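Local atomic coordinates of putative acetyl transferase (Pyrococcus furiosus, PDB entry 1VKC), a protein that probably transfers acyl groups, most likely acetyl, as a member of the GNAT acetyltransferase family. Residues A[26-31]-A[47-52]. Numbering follows the deposited sequence.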
# COMPACT_ATOMS: atom_id res chain seq x y z
N LEU A 26 3.42 -8.05 1.18
CA LEU A 26 1.98 -7.96 1.05
C LEU A 26 1.33 -7.46 2.36
O LEU A 26 0.45 -6.60 2.36
CB LEU A 26 1.42 -9.31 0.63
CG LEU A 26 -0.08 -9.49 0.48
CD1 LEU A 26 -0.68 -8.49 -0.48
CD2 LEU A 26 -0.36 -10.92 0.03
N ASP A 27 1.80 -7.99 3.48
CA ASP A 27 1.34 -7.52 4.78
C ASP A 27 1.68 -6.04 5.01
O ASP A 27 0.90 -5.32 5.58
CB ASP A 27 1.94 -8.36 5.88
CG ASP A 27 1.53 -7.88 7.25
OD1 ASP A 27 0.32 -7.93 7.59
OD2 ASP A 27 2.36 -7.40 8.04
N ARG A 28 2.86 -5.62 4.58
CA ARG A 28 3.23 -4.20 4.65
C ARG A 28 2.24 -3.33 3.88
O ARG A 28 1.78 -2.31 4.36
CB ARG A 28 4.63 -3.99 4.09
CG ARG A 28 5.05 -2.53 3.96
CD ARG A 28 6.52 -2.37 3.77
NE ARG A 28 7.24 -3.07 4.83
CZ ARG A 28 8.50 -3.48 4.77
NH1 ARG A 28 9.25 -3.25 3.69
NH2 ARG A 28 9.01 -4.13 5.81
N GLU A 29 1.90 -3.77 2.67
CA GLU A 29 0.97 -3.04 1.81
C GLU A 29 -0.43 -3.01 2.42
O GLU A 29 -1.05 -1.94 2.54
CB GLU A 29 0.95 -3.66 0.39
CG GLU A 29 0.01 -2.97 -0.61
CD GLU A 29 0.49 -1.58 -1.05
OE1 GLU A 29 -0.36 -0.68 -1.22
OE2 GLU A 29 1.70 -1.39 -1.24
N ILE A 30 -0.93 -4.18 2.81
CA ILE A 30 -2.26 -4.30 3.38
C ILE A 30 -2.40 -3.50 4.71
O ILE A 30 -3.33 -2.69 4.86
CB ILE A 30 -2.63 -5.79 3.60
CG1 ILE A 30 -2.87 -6.47 2.25
CG2 ILE A 30 -3.89 -5.93 4.48
CD1 ILE A 30 -3.15 -7.95 2.34
N SER A 31 -1.46 -3.73 5.63
CA SER A 31 -1.57 -3.18 7.00
C SER A 31 -1.59 -1.67 7.04
O SER A 31 -2.13 -1.07 7.98
CB SER A 31 -0.42 -3.69 7.87
OG SER A 31 -0.52 -5.07 8.06
N ARG A 47 9.33 0.57 10.81
CA ARG A 47 8.66 -0.03 11.99
C ARG A 47 7.99 -1.36 11.64
O ARG A 47 8.04 -2.32 12.43
CB ARG A 47 7.63 0.92 12.53
CG ARG A 47 8.23 2.18 13.16
CD ARG A 47 7.19 3.17 13.60
NE ARG A 47 7.81 4.45 13.93
CZ ARG A 47 7.16 5.57 14.22
NH1 ARG A 47 7.86 6.67 14.47
NH2 ARG A 47 5.83 5.62 14.25
N HIS A 48 7.33 -1.41 10.49
CA HIS A 48 6.80 -2.68 9.99
C HIS A 48 7.89 -3.74 9.84
O HIS A 48 7.68 -4.90 10.22
CB HIS A 48 6.01 -2.53 8.66
CG HIS A 48 5.48 -3.85 8.15
ND1 HIS A 48 6.27 -4.77 7.50
CD2 HIS A 48 4.26 -4.41 8.26
CE1 HIS A 48 5.55 -5.84 7.20
NE2 HIS A 48 4.32 -5.65 7.66
N GLU A 49 9.06 -3.37 9.31
CA GLU A 49 10.15 -4.33 9.16
C GLU A 49 10.65 -4.78 10.55
O GLU A 49 10.80 -5.97 10.79
CB GLU A 49 11.31 -3.72 8.36
CG GLU A 49 12.49 -4.66 8.13
CD GLU A 49 12.14 -5.87 7.29
OE1 GLU A 49 12.55 -6.99 7.65
OE2 GLU A 49 11.45 -5.71 6.26
N GLU A 50 10.90 -3.81 11.44
CA GLU A 50 11.34 -4.09 12.80
C GLU A 50 10.39 -5.08 13.52
O GLU A 50 10.83 -6.13 14.02
CB GLU A 50 11.39 -2.79 13.61
N LEU A 51 9.11 -4.75 13.55
CA LEU A 51 8.12 -5.58 14.22
C LEU A 51 8.04 -6.98 13.60
O LEU A 51 7.98 -7.96 14.32
CB LEU A 51 6.76 -4.91 14.19
CG LEU A 51 5.65 -5.59 14.98
CD1 LEU A 51 6.09 -5.80 16.43
CD2 LEU A 51 4.42 -4.76 14.93
N PHE A 52 8.03 -7.05 12.28
CA PHE A 52 7.93 -8.35 11.58
C PHE A 52 9.08 -9.26 12.00
O PHE A 52 8.88 -10.45 12.31
CB PHE A 52 7.95 -8.17 10.06
CG PHE A 52 7.37 -9.32 9.30
CD1 PHE A 52 6.04 -9.29 8.89
CD2 PHE A 52 8.13 -10.43 9.00
CE1 PHE A 52 5.49 -10.35 8.18
CE2 PHE A 52 7.58 -11.50 8.29
CZ PHE A 52 6.26 -11.45 7.88
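H48 reaches from helix 41-57 toward helix 20-31, and its imidazole is held at both nitrogens. Its CG lies anti to the backbone N. NE2 of H48 donates to OD2 of D27 at 2.7 Å. The carboxylate oxygen sits close to the ring plane, but H48 meets it from above the carboxylate plane; the two planes are 42° apart. At the second ring nitrogen, and also close to the ring plane, NH2 of R28 donates to ND1 of H48 at 3.3 Å, a longer bond. The guanidinium stands almost upright to the imidazole, with planes 86° apart, and uses its edge. A bend at chi3 of R28 helps to bring that edge round. The same NH2 of R28 forms a salt bridge with OE2 of E49 at 2.9 Å, so one nitrogen serves both residues. CB of R28 also lies over the imidazole face, 3.8 Å from the ring centroid, in a CH-pi contact. These contacts fix the rotation of the ring. An alanine in place of H48 would probably leave D27 without this donor and R28 without the ND1 acceptor and the ring face under its CB, loosening the join between the helices. D27 is buried, and its OD1 lies close to the acidic D96 and E98, which could raise its proton affinity; the N-H from H48 may partly offset the negative charge through OD2. The short axis segments run at 125° to each other, 10.7 Å apart at closest approach. The contact thus joins two successive helices of the GNAT fold. S31 and I30 touch E98 on strand 90-99, while the ring of F52 meets W78 on strand 73-83.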